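PDB 5FJL: fiber protein from Raptor siadenovirus a, which probably attaches the virion to host-cell receptors, the part described here being the trimeric head domain at the tip of the adenovirus fibre. Local coordinates for residues T46-V51 with G88-S93; I52-T57 with G106-N111; A113-L118 with T165-L170; I120-D125 with Y160-T165; E130-Q135 with V148-S153. All blocks are in the same frame, centred on the assembly; numbering follows the deposited sequence.

Interaction 1: residues T46-V51 with G88-S93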
# COMPACT_ATOMS: atom_id res chain seq x y z
N THR A 46 -0.81 -24.97 2.11
CA THR A 46 -0.19 -24.58 3.38
C THR A 46 0.08 -25.82 4.25
O THR A 46 -0.42 -26.93 3.95
CB THR A 46 -1.11 -23.66 4.18
OG1 THR A 46 -2.29 -24.38 4.51
CG2 THR A 46 -1.54 -22.41 3.38
N LYS A 47 0.81 -25.64 5.34
CA LYS A 47 1.15 -26.78 6.23
C LYS A 47 -0.06 -27.46 6.79
O LYS A 47 -0.03 -28.68 6.97
CB LYS A 47 2.07 -26.37 7.36
CG LYS A 47 3.45 -26.06 6.86
CD LYS A 47 4.49 -25.99 7.98
CE LYS A 47 4.36 -24.76 8.82
NZ LYS A 47 5.14 -24.87 10.09
N SER A 48 -1.14 -26.73 7.05
CA SER A 48 -2.35 -27.31 7.64
C SER A 48 -3.26 -27.92 6.56
O SER A 48 -4.35 -28.40 6.89
CB SER A 48 -3.13 -26.28 8.45
OG SER A 48 -3.67 -25.26 7.61
N GLY A 49 -2.84 -27.86 5.30
CA GLY A 49 -3.64 -28.38 4.19
C GLY A 49 -4.58 -27.42 3.51
O GLY A 49 -5.47 -27.84 2.70
N GLY A 50 -4.45 -26.13 3.76
CA GLY A 50 -5.25 -25.11 3.12
C GLY A 50 -4.77 -24.90 1.69
O GLY A 50 -3.58 -25.09 1.39
N VAL A 51 -5.69 -24.53 0.81
CA VAL A 51 -5.37 -24.24 -0.58
C VAL A 51 -5.50 -22.73 -0.82
O VAL A 51 -6.55 -22.16 -0.50
CB VAL A 51 -6.31 -24.99 -1.55
CG1 VAL A 51 -6.03 -24.64 -3.01
CG2 VAL A 51 -6.19 -26.50 -1.31
N GLY A 88 -2.45 -20.55 12.90
CA GLY A 88 -1.11 -20.52 13.49
C GLY A 88 -0.18 -21.62 13.00
O GLY A 88 1.02 -21.41 12.79
N ALA A 89 -0.75 -22.80 12.78
CA ALA A 89 -0.03 -23.96 12.28
C ALA A 89 0.56 -23.78 10.90
O ALA A 89 1.42 -24.57 10.52
CB ALA A 89 -0.93 -25.18 12.29
N ASP A 90 0.10 -22.77 10.14
CA ASP A 90 0.62 -22.52 8.82
C ASP A 90 1.94 -21.76 8.82
O ASP A 90 2.61 -21.66 7.80
CB ASP A 90 -0.39 -21.74 7.98
CG ASP A 90 -1.64 -22.52 7.69
OD1 ASP A 90 -1.52 -23.75 7.52
OD2 ASP A 90 -2.74 -21.92 7.58
N PHE A 91 2.32 -21.17 9.97
CA PHE A 91 3.50 -20.34 10.04
C PHE A 91 4.71 -21.18 10.43
O PHE A 91 4.57 -22.24 11.07
CB PHE A 91 3.29 -19.22 11.05
CG PHE A 91 2.27 -18.19 10.60
CD1 PHE A 91 0.92 -18.39 10.87
CD2 PHE A 91 2.67 -17.10 9.88
CE1 PHE A 91 -0.02 -17.47 10.45
CE2 PHE A 91 1.73 -16.16 9.44
CZ PHE A 91 0.39 -16.37 9.72
N LYS A 92 5.90 -20.71 10.07
CA LYS A 92 7.13 -21.40 10.52
C LYS A 92 7.17 -21.39 12.04
O LYS A 92 7.48 -22.43 12.69
CB LYS A 92 8.36 -20.74 9.92
CG LYS A 92 9.65 -21.44 10.33
CD LYS A 92 10.81 -20.90 9.52
CE LYS A 92 12.15 -21.46 10.00
NZ LYS A 92 12.36 -22.79 9.36
N SER A 93 6.88 -20.26 12.64
CA SER A 93 6.71 -20.08 14.03
C SER A 93 5.38 -19.37 14.26
O SER A 93 5.11 -18.37 13.61
CB SER A 93 7.90 -19.22 14.55
OG SER A 93 7.58 -18.62 15.78
O HOH W 1 -4.29 -22.81 5.64
O HOH W 2 1.99 -23.13 5.52
O HOH W 3 2.88 -26.45 11.72

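Interaction 2: residues I52-T57 with G106-N111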
# COMPACT_ATOMS: atom_id res chain seq x y z
N ILE A 52 -4.45 -22.14 -1.36
CA ILE A 52 -4.40 -20.73 -1.79
C ILE A 52 -4.42 -20.75 -3.31
O ILE A 52 -3.47 -21.19 -3.92
CB ILE A 52 -3.07 -20.01 -1.37
CG1 ILE A 52 -2.90 -19.93 0.15
CG2 ILE A 52 -3.01 -18.59 -1.97
CD1 ILE A 52 -1.49 -19.50 0.53
N ASN A 53 -5.46 -20.22 -3.91
CA ASN A 53 -5.53 -20.14 -5.37
C ASN A 53 -5.06 -18.79 -5.81
O ASN A 53 -5.27 -17.78 -5.09
CB ASN A 53 -6.98 -20.34 -5.83
CG ASN A 53 -7.45 -21.75 -5.58
OD1 ASN A 53 -6.90 -22.69 -6.10
ND2 ASN A 53 -8.34 -21.89 -4.62
N PHE A 54 -4.40 -18.72 -6.95
CA PHE A 54 -4.03 -17.43 -7.52
C PHE A 54 -4.21 -17.40 -9.03
O PHE A 54 -4.24 -18.44 -9.67
CB PHE A 54 -2.61 -17.07 -7.10
CG PHE A 54 -1.56 -18.00 -7.63
CD1 PHE A 54 -1.03 -17.84 -8.91
CD2 PHE A 54 -1.09 -19.04 -6.85
CE1 PHE A 54 -0.05 -18.72 -9.40
CE2 PHE A 54 -0.08 -19.88 -7.33
CZ PHE A 54 0.41 -19.73 -8.60
N ARG A 55 -4.34 -16.19 -9.59
CA ARG A 55 -4.38 -15.97 -11.02
C ARG A 55 -3.39 -14.91 -11.39
O ARG A 55 -3.43 -13.83 -10.80
CB ARG A 55 -5.75 -15.54 -11.48
CG ARG A 55 -5.84 -15.35 -12.99
CD ARG A 55 -7.27 -15.55 -13.48
NE ARG A 55 -7.30 -15.77 -14.92
CZ ARG A 55 -8.05 -16.69 -15.55
NH1 ARG A 55 -8.86 -17.52 -14.89
NH2 ARG A 55 -7.97 -16.78 -16.88
N LYS A 56 -2.49 -15.21 -12.32
CA LYS A 56 -1.47 -14.28 -12.82
C LYS A 56 -1.93 -13.74 -14.15
O LYS A 56 -2.41 -14.50 -15.01
CB LYS A 56 -0.15 -15.00 -13.02
CG LYS A 56 0.41 -15.62 -11.77
CD LYS A 56 1.69 -16.38 -12.02
CE LYS A 56 2.90 -15.49 -12.13
NZ LYS A 56 4.15 -16.28 -11.93
N THR A 57 -1.86 -12.42 -14.31
CA THR A 57 -2.11 -11.73 -15.57
C THR A 57 -0.79 -11.13 -16.03
O THR A 57 -0.19 -10.32 -15.32
CB THR A 57 -3.16 -10.62 -15.37
OG1 THR A 57 -4.39 -11.20 -14.91
CG2 THR A 57 -3.42 -9.85 -16.66
N GLY A 106 3.76 -26.20 -3.96
CA GLY A 106 3.00 -26.16 -5.18
C GLY A 106 3.87 -26.36 -6.40
O GLY A 106 5.08 -26.58 -6.22
N ALA A 107 3.28 -26.29 -7.58
CA ALA A 107 3.99 -26.66 -8.80
C ALA A 107 4.95 -25.62 -9.27
O ALA A 107 5.94 -25.96 -9.93
CB ALA A 107 3.00 -26.94 -9.88
N VAL A 108 4.68 -24.35 -8.96
CA VAL A 108 5.47 -23.26 -9.55
C VAL A 108 5.81 -22.23 -8.50
O VAL A 108 5.13 -22.10 -7.51
CB VAL A 108 4.74 -22.60 -10.73
CG1 VAL A 108 4.45 -23.63 -11.84
CG2 VAL A 108 3.47 -21.88 -10.30
N GLN A 109 6.92 -21.52 -8.73
CA GLN A 109 7.32 -20.43 -7.89
C GLN A 109 6.40 -19.25 -8.09
O GLN A 109 5.82 -19.08 -9.15
CB GLN A 109 8.71 -19.94 -8.28
CG GLN A 109 9.83 -20.88 -7.98
CD GLN A 109 11.21 -20.30 -8.31
OE1 GLN A 109 11.40 -19.07 -8.43
NE2 GLN A 109 12.18 -21.18 -8.42
N LEU A 110 6.31 -18.42 -7.05
CA LEU A 110 5.67 -17.11 -7.18
C LEU A 110 6.57 -16.11 -6.46
O LEU A 110 6.83 -16.25 -5.29
CB LEU A 110 4.25 -17.13 -6.59
CG LEU A 110 3.48 -15.82 -6.64
CD1 LEU A 110 3.37 -15.26 -8.05
CD2 LEU A 110 2.09 -15.99 -6.04
N ASN A 111 7.09 -15.14 -7.21
CA ASN A 111 8.02 -14.16 -6.67
C ASN A 111 7.44 -12.79 -6.96
O ASN A 111 7.19 -12.50 -8.12
CB ASN A 111 9.35 -14.27 -7.39
CG ASN A 111 10.00 -15.60 -7.13
OD1 ASN A 111 10.36 -15.88 -6.00
ND2 ASN A 111 10.06 -16.44 -8.14
O HOH W 4 6.75 -15.39 -10.20
O HOH W 5 3.52 -18.43 -10.39

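Interaction 3: residues A113-L118 with T165-L170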
# COMPACT_ATOMS: atom_id res chain seq x y z
N ALA A 113 6.88 -8.36 -5.63
CA ALA A 113 7.15 -7.23 -4.77
C ALA A 113 6.16 -7.24 -3.60
O ALA A 113 5.17 -8.01 -3.62
CB ALA A 113 6.98 -5.96 -5.61
N PRO A 114 6.38 -6.45 -2.56
CA PRO A 114 5.45 -6.42 -1.44
C PRO A 114 4.19 -5.66 -1.76
O PRO A 114 4.25 -4.66 -2.49
CB PRO A 114 6.21 -5.69 -0.33
CG PRO A 114 6.99 -4.73 -1.09
CD PRO A 114 7.50 -5.51 -2.29
N SER A 115 3.09 -6.09 -1.18
CA SER A 115 1.80 -5.38 -1.27
C SER A 115 1.19 -5.21 0.10
O SER A 115 1.42 -5.99 1.02
CB SER A 115 0.77 -6.10 -2.16
OG SER A 115 1.12 -5.91 -3.49
N THR A 116 0.43 -4.14 0.26
CA THR A 116 -0.20 -3.82 1.50
C THR A 116 -1.48 -4.63 1.69
O THR A 116 -2.29 -4.74 0.75
CB THR A 116 -0.59 -2.34 1.58
OG1 THR A 116 0.57 -1.54 1.21
CG2 THR A 116 -1.03 -1.95 2.95
N ALA A 117 -1.68 -5.13 2.90
CA ALA A 117 -2.89 -5.88 3.26
C ALA A 117 -3.47 -5.38 4.53
O ALA A 117 -2.74 -4.91 5.39
CB ALA A 117 -2.58 -7.34 3.45
N LEU A 118 -4.79 -5.50 4.67
CA LEU A 118 -5.48 -5.38 5.95
C LEU A 118 -5.66 -6.79 6.51
O LEU A 118 -6.33 -7.61 5.86
CB LEU A 118 -6.86 -4.73 5.77
CG LEU A 118 -7.71 -4.78 7.05
CD1 LEU A 118 -7.03 -4.03 8.17
CD2 LEU A 118 -9.09 -4.25 6.77
N THR A 165 -8.30 -7.77 2.92
CA THR A 165 -8.11 -7.29 1.55
C THR A 165 -6.61 -7.00 1.36
O THR A 165 -5.89 -6.77 2.32
CB THR A 165 -9.07 -6.14 1.24
OG1 THR A 165 -9.28 -6.03 -0.19
CG2 THR A 165 -8.56 -4.94 1.88
N VAL A 166 -6.16 -7.16 0.11
CA VAL A 166 -4.73 -6.95 -0.21
C VAL A 166 -4.64 -6.35 -1.61
O VAL A 166 -5.38 -6.69 -2.53
CB VAL A 166 -3.90 -8.25 -0.03
CG1 VAL A 166 -4.46 -9.39 -0.83
CG2 VAL A 166 -2.43 -8.03 -0.33
N HIS A 167 -3.72 -5.41 -1.77
CA HIS A 167 -3.46 -4.83 -3.09
C HIS A 167 -2.86 -5.92 -3.99
O HIS A 167 -2.09 -6.76 -3.51
CB HIS A 167 -2.50 -3.64 -2.97
CG HIS A 167 -2.34 -2.86 -4.23
ND1 HIS A 167 -3.30 -1.98 -4.69
CD2 HIS A 167 -1.38 -2.88 -5.18
CE1 HIS A 167 -2.92 -1.48 -5.85
NE2 HIS A 167 -1.75 -2.00 -6.16
N PRO A 168 -3.15 -5.90 -5.30
CA PRO A 168 -2.60 -6.95 -6.14
C PRO A 168 -1.08 -7.03 -6.08
O PRO A 168 -0.38 -6.04 -5.83
CB PRO A 168 -3.08 -6.53 -7.54
CG PRO A 168 -4.37 -5.83 -7.28
CD PRO A 168 -4.09 -5.04 -6.02
N PHE A 169 -0.55 -8.22 -6.35
CA PHE A 169 0.88 -8.45 -6.30
C PHE A 169 1.55 -8.21 -7.65
O PHE A 169 1.11 -8.78 -8.65
CB PHE A 169 1.19 -9.87 -5.82
CG PHE A 169 0.75 -10.15 -4.43
CD1 PHE A 169 1.58 -9.83 -3.36
CD2 PHE A 169 -0.50 -10.66 -4.16
CE1 PHE A 169 1.20 -10.08 -2.07
CE2 PHE A 169 -0.93 -10.89 -2.84
CZ PHE A 169 -0.05 -10.59 -1.78
N LEU A 170 2.60 -7.39 -7.68
CA LEU A 170 3.31 -7.07 -8.90
C LEU A 170 4.62 -7.86 -8.95
O LEU A 170 5.31 -8.02 -7.93
CB LEU A 170 3.60 -5.57 -9.00
CG LEU A 170 2.52 -4.67 -9.58
CD1 LEU A 170 1.15 -4.87 -9.00
CD2 LEU A 170 2.98 -3.21 -9.47
O HOH W 6 3.33 -6.45 -5.07

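Interaction 4: residues I120-D125 with Y160-T165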
# COMPACT_ATOMS: atom_id res chain seq x y z
N ILE A 120 -6.29 -9.36 10.11
CA ILE A 120 -6.79 -9.51 11.47
C ILE A 120 -6.07 -10.70 12.07
O ILE A 120 -6.11 -11.79 11.51
CB ILE A 120 -8.32 -9.70 11.52
CG1 ILE A 120 -9.05 -8.47 10.94
CG2 ILE A 120 -8.78 -9.96 12.94
CD1 ILE A 120 -10.48 -8.74 10.59
N PHE A 121 -5.39 -10.47 13.19
CA PHE A 121 -4.71 -11.53 13.93
C PHE A 121 -5.51 -11.84 15.18
O PHE A 121 -5.79 -10.95 15.96
CB PHE A 121 -3.27 -11.13 14.32
CG PHE A 121 -2.38 -10.90 13.12
CD1 PHE A 121 -2.29 -9.64 12.53
CD2 PHE A 121 -1.64 -11.94 12.56
CE1 PHE A 121 -1.50 -9.44 11.42
CE2 PHE A 121 -0.84 -11.71 11.45
CZ PHE A 121 -0.80 -10.47 10.87
N ILE A 122 -5.89 -13.10 15.31
CA ILE A 122 -6.61 -13.60 16.49
C ILE A 122 -5.63 -14.36 17.36
O ILE A 122 -5.01 -15.33 16.90
CB ILE A 122 -7.76 -14.53 16.08
CG1 ILE A 122 -8.66 -13.89 15.03
CG2 ILE A 122 -8.52 -15.00 17.31
CD1 ILE A 122 -9.38 -12.67 15.46
N THR A 123 -5.48 -13.92 18.61
CA THR A 123 -4.74 -14.66 19.61
C THR A 123 -5.76 -15.15 20.66
O THR A 123 -6.95 -14.81 20.59
CB THR A 123 -3.65 -13.82 20.27
OG1 THR A 123 -4.24 -12.79 21.03
CG2 THR A 123 -2.69 -13.22 19.20
N THR A 124 -5.31 -15.94 21.63
CA THR A 124 -6.24 -16.36 22.68
C THR A 124 -6.89 -15.17 23.36
O THR A 124 -8.12 -15.18 23.62
CB THR A 124 -5.50 -17.22 23.72
OG1 THR A 124 -4.99 -18.39 23.09
CG2 THR A 124 -6.44 -17.61 24.86
N ASP A 125 -6.12 -14.11 23.65
CA ASP A 125 -6.64 -12.99 24.40
C ASP A 125 -7.03 -11.79 23.62
O ASP A 125 -7.72 -10.91 24.16
CB ASP A 125 -5.60 -12.56 25.45
CG ASP A 125 -5.42 -13.58 26.57
OD1 ASP A 125 -6.21 -14.53 26.75
OD2 ASP A 125 -4.44 -13.38 27.35
N TYR A 160 -5.27 -17.41 14.43
CA TYR A 160 -5.61 -17.19 13.04
C TYR A 160 -5.04 -15.88 12.53
O TYR A 160 -4.95 -14.93 13.31
CB TYR A 160 -7.14 -17.19 12.79
CG TYR A 160 -7.75 -18.50 13.17
CD1 TYR A 160 -7.78 -19.54 12.25
CD2 TYR A 160 -8.23 -18.71 14.44
CE1 TYR A 160 -8.29 -20.78 12.61
CE2 TYR A 160 -8.74 -19.94 14.81
CZ TYR A 160 -8.76 -20.96 13.89
OH TYR A 160 -9.26 -22.23 14.26
N MET A 161 -4.74 -15.86 11.24
CA MET A 161 -4.57 -14.59 10.51
C MET A 161 -5.58 -14.56 9.41
O MET A 161 -5.54 -15.44 8.55
CB MET A 161 -3.17 -14.47 9.92
CG MET A 161 -2.96 -13.18 9.12
SD MET A 161 -1.37 -13.03 8.26
CE MET A 161 -1.63 -14.12 6.91
N HIS A 162 -6.40 -13.53 9.40
CA HIS A 162 -7.36 -13.33 8.32
C HIS A 162 -6.88 -12.21 7.42
O HIS A 162 -6.70 -11.10 7.91
CB HIS A 162 -8.75 -12.97 8.87
CG HIS A 162 -9.30 -13.97 9.85
ND1 HIS A 162 -9.66 -15.24 9.46
CD2 HIS A 162 -9.55 -13.89 11.17
CE1 HIS A 162 -10.14 -15.89 10.52
NE2 HIS A 162 -10.07 -15.10 11.56
N ILE A 163 -6.70 -12.47 6.15
CA ILE A 163 -6.45 -11.41 5.16
C ILE A 163 -7.80 -10.90 4.69
O ILE A 163 -8.55 -11.64 4.04
CB ILE A 163 -5.61 -11.89 3.95
CG1 ILE A 163 -4.30 -12.56 4.40
CG2 ILE A 163 -5.42 -10.76 2.95
CD1 ILE A 163 -3.43 -13.04 3.28
N VAL A 164 -8.12 -9.66 5.01
CA VAL A 164 -9.38 -9.05 4.66
C VAL A 164 -9.34 -8.52 3.23
O VAL A 164 -10.22 -8.80 2.42
CB VAL A 164 -9.74 -7.94 5.63
CG1 VAL A 164 -11.04 -7.24 5.18
CG2 VAL A 164 -9.86 -8.48 7.05
N THR A 165 -8.30 -7.77 2.92
CA THR A 165 -8.11 -7.29 1.55
C THR A 165 -6.61 -7.00 1.36
O THR A 165 -5.89 -6.77 2.32
CB THR A 165 -9.07 -6.14 1.24
OG1 THR A 165 -9.28 -6.03 -0.19
CG2 THR A 165 -8.56 -4.94 1.88

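Interaction 5: residues E130-Q135 with V148-S153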
# COMPACT_ATOMS: atom_id res chain seq x y z
N GLU A 130 -4.86 -4.66 11.57
CA GLU A 130 -3.71 -3.84 11.18
C GLU A 130 -3.38 -3.93 9.73
O GLU A 130 -3.63 -4.92 9.07
CB GLU A 130 -2.47 -4.18 11.96
CG GLU A 130 -2.13 -5.61 12.01
CD GLU A 130 -1.01 -5.96 13.02
OE1 GLU A 130 -1.16 -5.99 14.26
OE2 GLU A 130 0.04 -6.28 12.51
N LEU A 131 -2.76 -2.85 9.20
CA LEU A 131 -2.16 -2.90 7.88
C LEU A 131 -0.78 -3.53 8.02
O LEU A 131 -0.03 -3.25 8.95
CB LEU A 131 -2.08 -1.51 7.16
CG LEU A 131 -3.38 -1.04 6.45
CD1 LEU A 131 -4.47 -0.70 7.46
CD2 LEU A 131 -3.12 0.14 5.53
N CYS A 132 -0.48 -4.38 7.05
CA CYS A 132 0.79 -5.15 6.99
C CYS A 132 1.28 -5.13 5.58
O CYS A 132 0.52 -4.76 4.67
CB CYS A 132 0.58 -6.63 7.36
SG CYS A 132 -0.09 -6.93 9.00
N MET A 133 2.51 -5.54 5.33
CA MET A 133 2.95 -5.79 3.96
C MET A 133 3.21 -7.27 3.80
O MET A 133 3.64 -7.94 4.75
CB MET A 133 4.16 -5.00 3.59
CG MET A 133 3.87 -3.47 3.62
SD MET A 133 4.98 -2.49 2.62
CE MET A 133 4.14 -2.70 1.03
N MET A 134 2.90 -7.79 2.65
CA MET A 134 3.20 -9.20 2.36
C MET A 134 3.81 -9.36 1.02
O MET A 134 3.62 -8.57 0.11
CB MET A 134 2.04 -10.05 2.62
CG MET A 134 0.84 -9.73 1.88
SD MET A 134 -0.57 -10.82 2.33
CE MET A 134 -0.88 -10.59 4.05
N GLN A 135 4.60 -10.43 0.89
CA GLN A 135 5.39 -10.63 -0.31
C GLN A 135 5.62 -12.11 -0.52
O GLN A 135 5.92 -12.81 0.44
CB GLN A 135 6.75 -9.93 -0.11
CG GLN A 135 7.67 -9.93 -1.26
CD GLN A 135 8.81 -8.94 -1.08
OE1 GLN A 135 8.98 -8.35 -0.00
NE2 GLN A 135 9.50 -8.70 -2.14
N VAL A 148 5.06 -12.08 5.77
CA VAL A 148 4.21 -10.99 6.26
C VAL A 148 5.06 -10.15 7.18
O VAL A 148 5.67 -10.67 8.12
CB VAL A 148 2.99 -11.51 7.01
CG1 VAL A 148 2.06 -10.38 7.45
CG2 VAL A 148 2.21 -12.52 6.18
N LEU A 149 5.10 -8.84 6.92
CA LEU A 149 5.84 -7.90 7.77
C LEU A 149 4.89 -7.01 8.52
O LEU A 149 3.95 -6.47 7.94
CB LEU A 149 6.78 -7.04 6.97
CG LEU A 149 7.80 -7.75 6.10
CD1 LEU A 149 8.71 -6.71 5.45
CD2 LEU A 149 8.66 -8.68 6.92
N ARG A 150 5.08 -6.87 9.82
CA ARG A 150 4.21 -6.13 10.70
C ARG A 150 4.98 -5.05 11.43
O ARG A 150 6.23 -5.07 11.45
CB ARG A 150 3.59 -7.06 11.73
CG ARG A 150 2.76 -8.22 11.17
CD ARG A 150 2.28 -9.17 12.24
NE ARG A 150 1.56 -8.45 13.27
CZ ARG A 150 1.99 -8.22 14.49
NH1 ARG A 150 3.15 -8.70 14.93
NH2 ARG A 150 1.26 -7.47 15.32
N SER A 151 4.26 -4.14 12.05
CA SER A 151 4.86 -3.04 12.83
C SER A 151 5.32 -3.45 14.21
O SER A 151 6.38 -2.98 14.70
CB SER A 151 3.89 -1.89 12.99
OG SER A 151 4.47 -0.90 13.85
N GLU A 152 4.53 -4.28 14.89
CA GLU A 152 4.72 -4.52 16.34
C GLU A 152 4.64 -5.97 16.79
O GLU A 152 3.54 -6.55 16.78
CB GLU A 152 3.71 -3.70 17.13
CG GLU A 152 4.12 -3.50 18.58
CD GLU A 152 3.00 -2.94 19.44
OE1 GLU A 152 2.22 -2.09 18.95
OE2 GLU A 152 2.91 -3.39 20.61
N SER A 153 5.75 -6.52 17.25
CA SER A 153 5.77 -7.88 17.80
C SER A 153 4.99 -7.98 19.11
O SER A 153 4.91 -7.01 19.87
CB SER A 153 7.20 -8.39 18.00
OG SER A 153 7.80 -7.67 19.05
O HOH W 7 1.48 -4.37 11.08
O HOH W 8 1.68 -4.32 14.37

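Interaction 1: residues T46-V51 with G88-S93
The carboxylate oxygen OD1 of D90 takes two hydrogen bonds from S48, one from the hydroxyl OG at 2.6 Å and one from the backbone N at 3.0 Å. The hydroxyl comes in on the syn side of the carboxylate, 16° out of its plane, whereas the amide meets OD1 nearly end-on, in line with the C-O bond. With a chi1 of 66°, S48 tucks OG back between its own N and carbonyl carbon, which brings OG to the oxygen that the backbone N already meets. T46 OG1 lies 3.2 Å from D90 OD1 and is also tied to D90 OD2 through a water, while K87 N donates to OD2. Residues T46 to G49 form a type I beta turn between the antiparallel strands 38-45 and 51-59; D90, in a short 3-10 segment after strand 78-87, bonds to the turn of the hairpin formed by those strands. G50 N closes on T46 OG1 at 2.9 Å inside that hairpin. The K47 chain bends at chi3 (-73°) and lays CE against A89 O; its NZ then donates to F91 O at 2.9 Å, arriving from above the carbonyl plane. A second water joins K47 N to D90 O.

Interaction 2: residues I52-T57 with G106-N111
Strand 51-59 of the fibre head is met on one side by the loop that leads from strand 99-103 to strand 115-122, through side chains and with no direct hydrogen bond between the two segments. The ring of F54 receives L110 over one face, where CD2 of L110 lies 4.5 Å from F54 CG. V108 instead approaches the ring's rim near its plane, its CG2 standing 4.1 Å from F54 CZ. K56 and L110 run antiparallel alongside each other, and both CE and NZ of K56 lie 4.1 Å from CD1 of L110. The ammonium group reaches the loop backbone through water: one molecule accepts from K56 NZ at 2.7 Å and donates to Q109 O. A second water, held weakly by NZ, accepts from N111 N. Within the loop, N111 ND2 approaches Q109 OE1 in the carbonyl plane, on a lone pair, at 3.0 Å. F44 of strand 38-45 also meets the F54 ring, and L110 packs on F44. The loop thus covers the F54 side of strand 51-59, which pairs with strands 38-45 and 62-67 in the all-beta, antiparallel fold of the fibre head.

Interaction 3: residues A113-L118 with T165-L170
From CB to OG, the side chain of S115 follows the backbone of H167 and P168: CB lies 3.2 Å from H167 O, and OG donates a hydrogen bond to P168 O at 2.8 Å. This happens where strand 115-122 runs antiparallel to strand 160-171 in the beta sheet of the head, at a point where the second strand is interrupted by H167 and P168. A chi1 of -75° turns OG opposite the carbonyl carbon of S115 and directs it at P168 O, which it reaches from above the carbonyl plane, 52° out of it. OG also accepts from a water that in turn accepts from L170 N, so serine and water serve P168 O and L170 N. On the T165 side the pairing is regular: H167 N donates to T116 O and L118 N to T165 O, and the non-hydrogen-bonded pair A117 and V166 brings A117 CB to 3.8 Å from V166 CB. On the other side A113 N bonds to L170 O at 2.8 Å. The break lies at the trimer interface: ND1 of H167 is hydrogen-bonded to P114 O of the third subunit, and its ring meets H167 of both neighbouring subunits. Within the chain, P168 CD sits 3.3 Å above the H167 ring, over its centre.

Interaction 4: residues I120-D125 with Y160-T165
The ring of F121 is met obliquely by M161, which runs beside it in the same direction. CG of M161 comes to 3.5 Å from F121 CE2, and the sulfur SD lies 4.4 Å from the ring centroid, 54° off the normal, a Met-aromatic contact. With chi1 at 178° the M161 chain leaves the backbone opposite N, carrying CG and SD past CE2 and CZ of F121 before it bends at chi3. R150 adds a cation-pi contact to F121. The imidazole of H162 likewise takes I122 obliquely, with NE2 of H162 3.9 Å from I122 CG1, while ND1 is hydrogen-bonded to T85 OG1. The I120 and V164 side chains cross, with CD1 of I120 3.6 Å from CG2 of V164. The backbones are antiparallel: I120 N to H162 O and H162 N to I120 O are each 2.8 Å, and I122 and Y160 exchange another pair of bonds. F121 and M161 form the non-hydrogen-bonded pair between them. Past H162 comes a classic beta bulge, V164 and T165 both facing L118. This part of strand 160-171 lies between strands 115-122 and 78-87, with M161 packed on F86, while F121 reaches C132 of strand 127-138 and L100 of strand 99-103.

Interaction 5: residues E130-Q135 with V148-S153
At one end of this contact R150 grips the carboxylate of E130 side-on in a salt bridge. R150 NH2 donates to the syn lone pair of E130 OE1 at 3.0 Å in a nearly straight bond of 169°, within the guanidinium plane. R150 NE reaches E130 OE2 at 2.8 Å, less directly, from outside the carboxylate plane, and the two flat groups are turned 25° from each other. A bend at chi3 (55°) swings the guanidinium back toward the glutamate. E130 OE2 also accepts a hydrogen bond from a water that donates to L131 O and accepts from S151 N; K97 O takes a further bond from R150 NH1. Backbone pairing follows: M133 and L149 form an antiparallel hydrogen-bonded pair, with L149 N donating to M133 O at 2.8 Å and M133 N to L149 O at 3.1 Å. Apolar contacts complete the set. C132 CB lies 4.0 Å from V148 CG1, and M134 CE 4.2 Å from V148 CG2. Strands 127-138 and 144-149 form a beta hairpin in which 127-138 pairs on its other edge with 115-122, and 144-149 with 99-103, while R150 O and S151 OG are hydrogen-bonded to R129 of the second subunit.

Interactions 3, 4 and 5 form one continuous part of the sheet. Interactions 3 and 4 share T165 and follow the same two strands, linked where L118 O and V164 N approach to 2.9 Å, with centres about 17 Å apart. Interaction 5 is nested inside the chain loop closed by each of them. It is joined to interaction 3 by A117 N and C132 O at 2.8 Å, and to interaction 4 by F121 CZ against R150 CD at 3.6 Å. Interaction 1 reaches interaction 4 through F91 CZ and M161 CB, 4.0 Å apart, and interaction 2 through T46 and I52. Interactions 3 and 5 touch neighbouring subunits extensively, which places them at the trimer interface.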